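Local coordinates for phosphoribosylaminoimidazole carboxylase (Bombyx mori, PDB 4JA0), which probably catalyses two steps of de novo purine synthesis, carboxylating aminoimidazole ribonucleotide and then joining the product to aspartate to give SAICAR, at residues A[171-182]-A[396-407]; A[267-278]-A[323-331]. All coordinates share one frame; numbering follows the deposited sequence.

Contact 1 of 2, residues A[171-182]-A[396-407]; sequences ATILIFEILEKA and YLVWGRLRSKQL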
loop_
_atom_site.group_PDB
_atom_site.type_symbol
_atom_site.label_atom_id
_atom_site.label_comp_id
_atom_site.label_asym_id
_atom_site.label_seq_id
_atom_site.Cartn_x
_atom_site.Cartn_y
_atom_site.Cartn_z
ATOM N N ALA A 171 29.661 -26.003 21.149
ATOM C CA ALA A 171 29.918 -27.258 20.452
ATOM C C ALA A 171 29.711 -28.470 21.342
ATOM O O ALA A 171 29.143 -29.470 20.917
ATOM C CB ALA A 171 31.332 -27.277 19.887
ATOM N N THR A 172 30.152 -28.365 22.587
ATOM C CA THR A 172 30.037 -29.471 23.525
ATOM C C THR A 172 28.565 -29.780 23.784
ATOM O O THR A 172 28.152 -30.939 23.743
ATOM C CB THR A 172 30.777 -29.163 24.861
ATOM O OG1 THR A 172 32.145 -28.826 24.595
ATOM C CG2 THR A 172 30.730 -30.350 25.825
ATOM N N ILE A 173 27.769 -28.752 24.030
ATOM C CA ILE A 173 26.349 -28.971 24.253
ATOM C C ILE A 173 25.719 -29.610 23.028
ATOM O O ILE A 173 24.907 -30.529 23.152
ATOM C CB ILE A 173 25.617 -27.670 24.570
ATOM C CG1 ILE A 173 26.208 -27.045 25.830
ATOM C CG2 ILE A 173 24.138 -27.922 24.736
ATOM C CD1 ILE A 173 25.668 -25.665 26.137
ATOM N N LEU A 174 26.124 -29.150 21.846
ATOM C CA LEU A 174 25.569 -29.644 20.579
ATOM C C LEU A 174 25.847 -31.124 20.325
ATOM O O LEU A 174 24.953 -31.870 19.945
ATOM C CB LEU A 174 26.121 -28.802 19.426
ATOM C CG LEU A 174 25.588 -29.073 18.027
ATOM C CD1 LEU A 174 24.096 -29.206 18.105
ATOM C CD2 LEU A 174 25.943 -27.918 17.129
ATOM N N ILE A 175 27.085 -31.538 20.579
ATOM C CA ILE A 175 27.518 -32.923 20.406
ATOM C C ILE A 175 26.774 -33.839 21.362
ATOM O O ILE A 175 26.363 -34.942 20.993
ATOM C CB ILE A 175 29.033 -33.046 20.636
ATOM C CG1 ILE A 175 29.775 -32.459 19.443
ATOM C CG2 ILE A 175 29.456 -34.494 20.898
ATOM C CD1 ILE A 175 31.217 -32.150 19.750
ATOM N N PHE A 176 26.605 -33.369 22.594
ATOM C CA PHE A 176 25.780 -34.068 23.546
ATOM C C PHE A 176 24.340 -34.206 23.011
ATOM O O PHE A 176 23.755 -35.286 23.056
ATOM C CB PHE A 176 25.750 -33.331 24.874
ATOM C CG PHE A 176 24.871 -33.989 25.883
ATOM C CD1 PHE A 176 25.375 -34.958 26.725
ATOM C CD2 PHE A 176 23.505 -33.711 25.921
ATOM C CE1 PHE A 176 24.541 -35.586 27.631
ATOM C CE2 PHE A 176 22.668 -34.340 26.813
ATOM C CZ PHE A 176 23.179 -35.272 27.670
ATOM N N GLU A 177 23.775 -33.126 22.488
ATOM C CA GLU A 177 22.391 -33.162 22.040
ATOM C C GLU A 177 22.178 -34.139 20.872
ATOM O O GLU A 177 21.198 -34.900 20.848
ATOM C CB GLU A 177 21.951 -31.758 21.654
ATOM C CG GLU A 177 21.656 -30.843 22.846
ATOM C CD GLU A 177 21.482 -29.387 22.421
ATOM O OE1 GLU A 177 21.968 -29.037 21.315
ATOM O OE2 GLU A 177 20.857 -28.599 23.175
ATOM N N ILE A 178 23.131 -34.157 19.944
ATOM C CA ILE A 178 23.107 -35.068 18.807
ATOM C C ILE A 178 23.152 -36.526 19.226
ATOM O O ILE A 178 22.320 -37.321 18.808
ATOM C CB ILE A 178 24.311 -34.807 17.884
ATOM C CG1 ILE A 178 24.140 -33.469 17.178
ATOM C CG2 ILE A 178 24.494 -35.956 16.880
ATOM C CD1 ILE A 178 25.338 -33.058 16.406
ATOM N N LEU A 179 24.118 -36.851 20.075
ATOM C CA LEU A 179 24.300 -38.206 20.572
ATOM C C LEU A 179 23.153 -38.609 21.488
ATOM O O LEU A 179 22.764 -39.784 21.526
ATOM C CB LEU A 179 25.631 -38.325 21.311
ATOM C CG LEU A 179 26.839 -38.042 20.423
ATOM C CD1 LEU A 179 28.081 -38.065 21.263
ATOM C CD2 LEU A 179 26.930 -39.068 19.312
ATOM N N GLU A 180 22.613 -37.630 22.211
ATOM C CA GLU A 180 21.481 -37.860 23.091
ATOM C C GLU A 180 20.344 -38.356 22.229
ATOM O O GLU A 180 19.629 -39.305 22.584
ATOM C CB GLU A 180 21.083 -36.569 23.826
ATOM C CG GLU A 180 19.959 -36.773 24.841
ATOM C CD GLU A 180 19.469 -35.506 25.561
ATOM O OE1 GLU A 180 18.954 -35.660 26.698
ATOM O OE2 GLU A 180 19.584 -34.380 25.018
ATOM N N LYS A 181 20.202 -37.707 21.072
ATOM C CA LYS A 181 19.158 -38.027 20.118
ATOM C C LYS A 181 19.384 -39.423 19.516
ATOM O O LYS A 181 18.482 -40.268 19.523
ATOM C CB LYS A 181 19.158 -36.953 19.033
ATOM C CG LYS A 181 17.791 -36.626 18.492
ATOM C CD LYS A 181 16.884 -36.162 19.625
ATOM C CE LYS A 181 17.072 -34.704 19.969
ATOM N NZ LYS A 181 16.100 -34.312 21.035
ATOM N N ALA A 182 20.613 -39.691 19.083
ATOM C CA ALA A 182 20.971 -40.990 18.527
ATOM C C ALA A 182 20.650 -42.134 19.486
ATOM O O ALA A 182 19.928 -43.057 19.123
ATOM C CB ALA A 182 22.445 -41.015 18.145
ATOM N N TYR A 396 17.246 -37.737 13.010
ATOM C CA TYR A 396 18.001 -36.893 13.930
ATOM C C TYR A 396 19.184 -36.254 13.225
ATOM O O TYR A 396 19.662 -35.192 13.629
ATOM C CB TYR A 396 18.442 -37.647 15.196
ATOM C CG TYR A 396 19.653 -38.523 15.024
ATOM C CD1 TYR A 396 20.931 -38.019 15.191
ATOM C CD2 TYR A 396 19.512 -39.866 14.703
ATOM C CE1 TYR A 396 22.030 -38.822 15.024
ATOM C CE2 TYR A 396 20.589 -40.671 14.546
ATOM C CZ TYR A 396 21.856 -40.152 14.706
ATOM O OH TYR A 396 22.955 -40.972 14.548
ATOM N N LEU A 397 19.616 -36.879 12.136
ATOM C CA LEU A 397 20.757 -36.388 11.387
ATOM C C LEU A 397 20.466 -35.084 10.662
ATOM O O LEU A 397 21.322 -34.200 10.580
ATOM C CB LEU A 397 21.197 -37.418 10.367
ATOM C CG LEU A 397 22.687 -37.258 10.134
ATOM C CD1 LEU A 397 23.402 -38.117 11.203
ATOM C CD2 LEU A 397 23.091 -37.633 8.718
ATOM N N VAL A 398 19.267 -34.972 10.106
ATOM C CA VAL A 398 18.870 -33.726 9.480
ATOM C C VAL A 398 18.773 -32.677 10.574
ATOM O O VAL A 398 19.339 -31.584 10.467
ATOM C CB VAL A 398 17.528 -33.877 8.758
ATOM C CG1 VAL A 398 16.953 -32.517 8.416
ATOM C CG2 VAL A 398 17.720 -34.677 7.504
ATOM N N TRP A 399 18.111 -33.053 11.661
ATOM C CA TRP A 399 17.974 -32.197 12.827
ATOM C C TRP A 399 19.340 -31.755 13.384
ATOM O O TRP A 399 19.509 -30.598 13.762
ATOM C CB TRP A 399 17.148 -32.944 13.868
ATOM C CG TRP A 399 16.962 -32.222 15.137
ATOM C CD1 TRP A 399 15.947 -31.367 15.463
ATOM C CD2 TRP A 399 17.816 -32.290 16.279
ATOM N NE1 TRP A 399 16.121 -30.896 16.739
ATOM C CE2 TRP A 399 17.263 -31.453 17.264
ATOM C CE3 TRP A 399 18.998 -32.982 16.564
ATOM C CZ2 TRP A 399 17.850 -31.300 18.525
ATOM C CZ3 TRP A 399 19.579 -32.821 17.808
ATOM C CH2 TRP A 399 19.004 -31.991 18.773
ATOM N N GLY A 400 20.314 -32.666 13.404
ATOM C CA GLY A 400 21.671 -32.310 13.776
ATOM C C GLY A 400 22.206 -31.207 12.872
ATOM O O GLY A 400 22.702 -30.175 13.353
ATOM N N ARG A 401 22.067 -31.396 11.559
ATOM C CA ARG A 401 22.624 -30.451 10.578
ATOM C C ARG A 401 22.041 -29.058 10.658
ATOM O O ARG A 401 22.722 -28.087 10.341
ATOM C CB ARG A 401 22.484 -30.982 9.144
ATOM C CG ARG A 401 23.336 -32.213 8.873
ATOM C CD ARG A 401 23.682 -32.330 7.394
ATOM N NE ARG A 401 23.791 -33.723 6.965
ATOM C CZ ARG A 401 24.279 -34.122 5.792
ATOM N NH1 ARG A 401 24.724 -33.238 4.906
ATOM N NH2 ARG A 401 24.328 -35.418 5.506
ATOM N N LEU A 402 20.782 -28.965 11.070
ATOM C CA LEU A 402 20.152 -27.679 11.309
ATOM C C LEU A 402 20.829 -26.983 12.487
ATOM O O LEU A 402 21.131 -25.792 12.423
ATOM C CB LEU A 402 18.663 -27.858 11.581
ATOM C CG LEU A 402 17.772 -28.262 10.387
ATOM C CD1 LEU A 402 16.391 -28.684 10.860
ATOM C CD2 LEU A 402 17.649 -27.152 9.357
ATOM N N ARG A 403 21.096 -27.726 13.562
ATOM C CA ARG A 403 21.731 -27.129 14.733
ATOM C C ARG A 403 23.160 -26.753 14.447
ATOM O O ARG A 403 23.656 -25.738 14.940
ATOM C CB ARG A 403 21.683 -28.062 15.920
ATOM C CG ARG A 403 20.303 -28.514 16.272
ATOM C CD ARG A 403 20.170 -28.744 17.768
ATOM N NE ARG A 403 19.461 -27.644 18.409
ATOM C CZ ARG A 403 19.018 -27.673 19.659
ATOM N NH1 ARG A 403 19.205 -28.750 20.394
ATOM N NH2 ARG A 403 18.380 -26.634 20.170
ATOM N N SER A 404 23.815 -27.554 13.624
ATOM C CA SER A 404 25.193 -27.292 13.267
ATOM C C SER A 404 25.275 -26.020 12.432
ATOM O O SER A 404 26.183 -25.199 12.585
ATOM C CB SER A 404 25.755 -28.496 12.505
ATOM O OG SER A 404 27.088 -28.281 12.085
ATOM N N LYS A 405 24.284 -25.825 11.582
ATOM C CA LYS A 405 24.258 -24.642 10.749
ATOM C C LYS A 405 24.121 -23.361 11.600
ATOM O O LYS A 405 24.764 -22.345 11.321
ATOM C CB LYS A 405 23.113 -24.762 9.750
ATOM C CG LYS A 405 23.031 -23.622 8.752
ATOM C CD LYS A 405 21.586 -23.219 8.485
ATOM C CE LYS A 405 21.542 -21.985 7.611
ATOM N NZ LYS A 405 22.318 -22.224 6.359
ATOM N N GLN A 406 23.314 -23.429 12.658
ATOM C CA GLN A 406 23.135 -22.293 13.548
ATOM C C GLN A 406 24.429 -21.946 14.242
ATOM O O GLN A 406 24.787 -20.770 14.354
ATOM C CB GLN A 406 22.052 -22.594 14.581
ATOM C CG GLN A 406 20.678 -22.688 13.934
ATOM C CD GLN A 406 19.530 -22.886 14.908
ATOM O OE1 GLN A 406 19.717 -23.337 16.057
ATOM N NE2 GLN A 406 18.317 -22.541 14.446
ATOM N N LEU A 407 25.161 -22.973 14.653
ATOM C CA LEU A 407 26.450 -22.759 15.277
ATOM C C LEU A 407 27.409 -22.160 14.267
ATOM O O LEU A 407 28.206 -21.280 14.605
ATOM C CB LEU A 407 27.027 -24.071 15.822
ATOM C CG LEU A 407 28.390 -23.930 16.504
ATOM C CD1 LEU A 407 28.236 -23.066 17.750
ATOM C CD2 LEU A 407 29.023 -25.283 16.846
#
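The Y396 ring is laid on A182, whose CB stands over one ring face, 3.6 Å from Y396 CZ. CG of Y396 sits between the backbone N and the carbonyl carbon (chi1 79°), which sends the ring to helix 171-182, where Y396 CE1 lies 4.2 Å from I178 CG2. With an alanine here the ring and hydroxyl are gone, which would probably leave A182 and I178 facing a gap and L261 O without its donor. The buried side continues past G400, where the backbones come closest, to L174: its CD1 rests 3.5 Å from R403 CB, and its CD2 is 4.1 Å from L407 CD2. These residues form the seam of an antiparallel helix pair, axes 10.0 Å apart at 170°, joining the SAICAR synthetase part of the chain to the C-terminal helix after the AIR carboxylase sheet. The other side, where K181, E177 and R403 are partly exposed, mixes polar and CH-pi contacts around the buried W399 indole. K181 CE makes a CH-pi contact over one face, 3.8 Å from the six-membered-ring centroid, its NZ an off-centre cation-pi contact, and R403 CD covers the opposite face. Through NH1 alone R403 meets the carboxylate of E177, in a salt bridge to OE1 of 2.9 Å with the planes 11° apart; NH2 turns to E318 of a second subunit, whose Y346 hydroxyl hydrogen-bonds K181 NZ.

Contact 2 of 2, residues A[267-278]-A[323-331]; sequences HKVVVFMGSPAD and ALVFIAVAG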
loop_
_atom_site.group_PDB
_atom_site.type_symbol
_atom_site.label_atom_id
_atom_site.label_comp_id
_atom_site.label_asym_id
_atom_site.label_seq_id
_atom_site.Cartn_x
_atom_site.Cartn_y
_atom_site.Cartn_z
ATOM N N HIS A 267 12.254 -40.260 3.056
ATOM C CA HIS A 267 11.454 -39.053 2.912
ATOM C C HIS A 267 11.659 -38.435 1.558
ATOM O O HIS A 267 12.633 -38.714 0.864
ATOM C CB HIS A 267 11.771 -38.040 4.014
ATOM C CG HIS A 267 13.238 -37.802 4.204
ATOM N ND1 HIS A 267 14.025 -37.173 3.261
ATOM C CD2 HIS A 267 14.066 -38.152 5.221
ATOM C CE1 HIS A 267 15.272 -37.131 3.699
ATOM N NE2 HIS A 267 15.323 -37.715 4.886
ATOM N N LYS A 268 10.685 -37.640 1.161
ATOM C CA LYS A 268 10.780 -36.927 -0.091
ATOM C C LYS A 268 10.214 -35.533 0.114
ATOM O O LYS A 268 9.154 -35.361 0.729
ATOM C CB LYS A 268 10.029 -37.680 -1.205
ATOM C CG LYS A 268 10.069 -36.996 -2.556
ATOM C CD LYS A 268 11.426 -37.158 -3.226
ATOM C CE LYS A 268 11.671 -38.620 -3.595
ATOM N NZ LYS A 268 12.928 -38.815 -4.392
ATOM N N VAL A 269 10.959 -34.555 -0.385
ATOM C CA VAL A 269 10.511 -33.179 -0.514
ATOM C C VAL A 269 10.241 -32.981 -1.997
ATOM O O VAL A 269 11.122 -33.207 -2.838
ATOM C CB VAL A 269 11.590 -32.174 -0.023
ATOM C CG1 VAL A 269 11.278 -30.785 -0.480
ATOM C CG2 VAL A 269 11.707 -32.215 1.469
ATOM N N VAL A 270 9.005 -32.634 -2.331
ATOM C CA VAL A 270 8.656 -32.392 -3.727
ATOM C C VAL A 270 8.359 -30.909 -3.938
ATOM O O VAL A 270 7.508 -30.336 -3.246
ATOM C CB VAL A 270 7.445 -33.241 -4.168
ATOM C CG1 VAL A 270 7.224 -33.098 -5.655
ATOM C CG2 VAL A 270 7.673 -34.694 -3.813
ATOM N N VAL A 271 9.059 -30.287 -4.882
ATOM C CA VAL A 271 8.772 -28.906 -5.232
ATOM C C VAL A 271 7.967 -28.846 -6.526
ATOM O O VAL A 271 8.467 -29.221 -7.578
ATOM C CB VAL A 271 10.062 -28.100 -5.404
ATOM C CG1 VAL A 271 9.733 -26.632 -5.562
ATOM C CG2 VAL A 271 10.964 -28.289 -4.199
ATOM N N PHE A 272 6.726 -28.376 -6.464
ATOM C CA PHE A 272 5.948 -28.162 -7.687
ATOM C C PHE A 272 6.110 -26.718 -8.129
ATOM O O PHE A 272 5.780 -25.803 -7.364
ATOM C CB PHE A 272 4.452 -28.394 -7.451
ATOM C CG PHE A 272 4.057 -29.834 -7.330
ATOM C CD1 PHE A 272 4.927 -30.851 -7.677
ATOM C CD2 PHE A 272 2.789 -30.166 -6.885
ATOM C CE1 PHE A 272 4.536 -32.181 -7.562
ATOM C CE2 PHE A 272 2.400 -31.486 -6.761
ATOM C CZ PHE A 272 3.273 -32.494 -7.100
ATOM N N MET A 273 6.609 -26.496 -9.343
ATOM C CA MET A 273 6.596 -25.149 -9.902
ATOM C C MET A 273 5.526 -25.075 -10.998
ATOM O O MET A 273 5.389 -26.001 -11.810
ATOM C CB MET A 273 7.967 -24.759 -10.446
ATOM C CG MET A 273 8.429 -25.711 -11.487
ATOM S SD MET A 273 10.201 -25.884 -11.676
ATOM C CE MET A 273 10.494 -24.461 -12.682
ATOM N N GLY A 274 4.768 -23.979 -11.014
ATOM C CA GLY A 274 3.690 -23.790 -11.980
ATOM C C GLY A 274 4.145 -23.511 -13.403
ATOM O O GLY A 274 3.382 -23.678 -14.356
ATOM N N SER A 275 5.397 -23.083 -13.539
ATOM C CA SER A 275 6.003 -22.789 -14.840
ATOM C C SER A 275 7.493 -23.122 -14.828
ATOM O O SER A 275 8.154 -22.946 -13.809
ATOM C CB SER A 275 5.838 -21.312 -15.189
ATOM O OG SER A 275 6.810 -20.924 -16.148
ATOM N N PRO A 276 8.025 -23.613 -15.963
ATOM C CA PRO A 276 9.471 -23.877 -16.072
ATOM C C PRO A 276 10.351 -22.625 -15.916
ATOM O O PRO A 276 11.562 -22.754 -15.752
ATOM C CB PRO A 276 9.622 -24.461 -17.487
ATOM C CG PRO A 276 8.366 -24.069 -18.215
ATOM C CD PRO A 276 7.288 -24.023 -17.174
ATOM N N ALA A 277 9.772 -21.432 -15.963
ATOM C CA ALA A 277 10.594 -20.247 -15.774
ATOM C C ALA A 277 11.094 -20.154 -14.322
ATOM O O ALA A 277 12.103 -19.500 -14.045
ATOM C CB ALA A 277 9.832 -18.989 -16.172
ATOM N N ASP A 278 10.407 -20.832 -13.405
ATOM C CA ASP A 278 10.743 -20.762 -11.987
ATOM C C ASP A 278 11.895 -21.706 -11.598
ATOM O O ASP A 278 12.102 -22.020 -10.425
ATOM C CB ASP A 278 9.487 -21.088 -11.153
ATOM C CG ASP A 278 8.334 -20.091 -11.378
ATOM O OD1 ASP A 278 8.605 -18.902 -11.691
ATOM O OD2 ASP A 278 7.152 -20.511 -11.243
ATOM N N ALA A 323 8.019 -40.084 4.811
ATOM C CA ALA A 323 7.563 -38.724 5.058
ATOM C C ALA A 323 7.512 -37.925 3.756
ATOM O O ALA A 323 8.297 -38.154 2.829
ATOM C CB ALA A 323 8.472 -38.046 6.050
ATOM N N LEU A 324 6.625 -36.942 3.711
ATOM C CA LEU A 324 6.401 -36.236 2.479
ATOM C C LEU A 324 6.124 -34.772 2.732
ATOM O O LEU A 324 5.222 -34.425 3.495
ATOM C CB LEU A 324 5.228 -36.895 1.749
ATOM C CG LEU A 324 4.826 -36.374 0.381
ATOM C CD1 LEU A 324 6.008 -36.471 -0.557
ATOM C CD2 LEU A 324 3.651 -37.183 -0.132
ATOM N N VAL A 325 6.901 -33.911 2.087
ATOM C CA VAL A 325 6.681 -32.469 2.143
ATOM C C VAL A 325 6.606 -31.883 0.744
ATOM O O VAL A 325 7.502 -32.123 -0.073
ATOM C CB VAL A 325 7.794 -31.767 2.903
ATOM C CG1 VAL A 325 7.622 -30.277 2.783
ATOM C CG2 VAL A 325 7.754 -32.165 4.351
ATOM N N PHE A 326 5.548 -31.118 0.473
ATOM C CA PHE A 326 5.400 -30.395 -0.797
ATOM C C PHE A 326 5.764 -28.923 -0.689
ATOM O O PHE A 326 5.298 -28.221 0.216
ATOM C CB PHE A 326 3.973 -30.481 -1.311
ATOM C CG PHE A 326 3.546 -31.855 -1.657
ATOM C CD1 PHE A 326 4.203 -32.562 -2.652
ATOM C CD2 PHE A 326 2.464 -32.437 -1.015
ATOM C CE1 PHE A 326 3.803 -33.848 -2.988
ATOM C CE2 PHE A 326 2.048 -33.720 -1.353
ATOM C CZ PHE A 326 2.719 -34.428 -2.336
ATOM N N ILE A 327 6.576 -28.456 -1.629
ATOM C CA ILE A 327 6.865 -27.030 -1.739
ATOM C C ILE A 327 6.243 -26.484 -3.009
ATOM O O ILE A 327 6.488 -27.020 -4.098
ATOM C CB ILE A 327 8.379 -26.753 -1.704
ATOM C CG1 ILE A 327 8.923 -27.118 -0.308
ATOM C CG2 ILE A 327 8.681 -25.285 -2.077
ATOM C CD1 ILE A 327 10.423 -27.092 -0.206
ATOM N N ALA A 328 5.407 -25.450 -2.848
ATOM C CA ALA A 328 4.700 -24.839 -3.981
ATOM C C ALA A 328 5.312 -23.526 -4.420
ATOM O O ALA A 328 5.277 -22.526 -3.681
ATOM C CB ALA A 328 3.217 -24.647 -3.657
ATOM N N VAL A 329 5.821 -23.535 -5.652
ATOM C CA VAL A 329 6.438 -22.363 -6.270
ATOM C C VAL A 329 5.624 -21.849 -7.464
ATOM O O VAL A 329 5.664 -22.413 -8.555
ATOM C CB VAL A 329 7.873 -22.684 -6.727
ATOM C CG1 VAL A 329 8.519 -21.468 -7.382
ATOM C CG2 VAL A 329 8.703 -23.154 -5.559
ATOM N N ALA A 330 4.889 -20.769 -7.255
ATOM C CA ALA A 330 4.060 -20.216 -8.326
ATOM C C ALA A 330 4.088 -18.693 -8.302
ATOM O O ALA A 330 3.703 -18.071 -7.308
ATOM C CB ALA A 330 2.628 -20.729 -8.223
ATOM N N GLY A 331 4.559 -18.094 -9.389
ATOM C CA GLY A 331 4.541 -16.647 -9.515
ATOM C C GLY A 331 3.123 -16.118 -9.700
ATOM O O GLY A 331 2.163 -16.905 -9.776
#
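V270 is gripped through both of its backbone polar atoms by strand 323-329: its N donates to V325 O at 2.8 Å, and its O accepts from I327 N. Two residues back, K268 uses N and O in the same way with A323 O and V325 N; two residues on, F272 does so with I327 O and V329 N, and G274 N closes the ladder on V329 O at 3.0 Å. The seven bonds fix a parallel register in which V270 stands beside F326 and V271 beside I327. Strand 323-329 is the middle strand of the five-stranded parallel sheet, order 2-1-3-4-5, of the AIR carboxylase (PurE-like) part of the chain; strand 267-273 lies between it and the outermost strand 296-300, bonding to both. Around this backbone core lie two layers of side chains. On the face bearing V270, F326 has CG anti to the carbonyl carbon (chi1 -64°), and its ring turns an edge to V270 CB, 3.6 Å from F326 CD1. The F272 and F326 rings, inclined by 30°, are offset so far that they hardly overlap, their centroids 5.6 Å apart. L324 CD1 extends this layer to V270 CG2, 4.1 Å away. On the other face V271 CG1 meets V329 CG2 at 3.6 Å, while V269 CG1 touches I327 CD1 at 3.8 Å. Helix 307-317 packs on the phenylalanine face through Y317, I313 and M314; helices 279-291 and 380-391 back the valine and isoleucine face. Past G274 the chain bends through an ST turn, S275 OG accepting from A277 N, and D278 CB returns to V329 CG1, 3.9 Å away, just ahead of helix 279-291.

Contact 2 is nested along the chain inside the loop that contact 1 closes; their centres lie about 28 Å apart and their nearest atoms about 5 Å, without touching. The bridge between them is the turn before helix 396-420: D395 packs on H267 and bonds through OD2 to L397 N, while Q394 packs on A323. Both regions also meet the second subunit, whose L393 packs on A323. At the far end of contact 2, where sites of such parallel alpha/beta folds usually lie, L420 and A416 of a third subunit pack on M273 and P276, so helix 396-420 of each chain is placed both to join the two parts of its own chain and to pack against a neighbouring subunit.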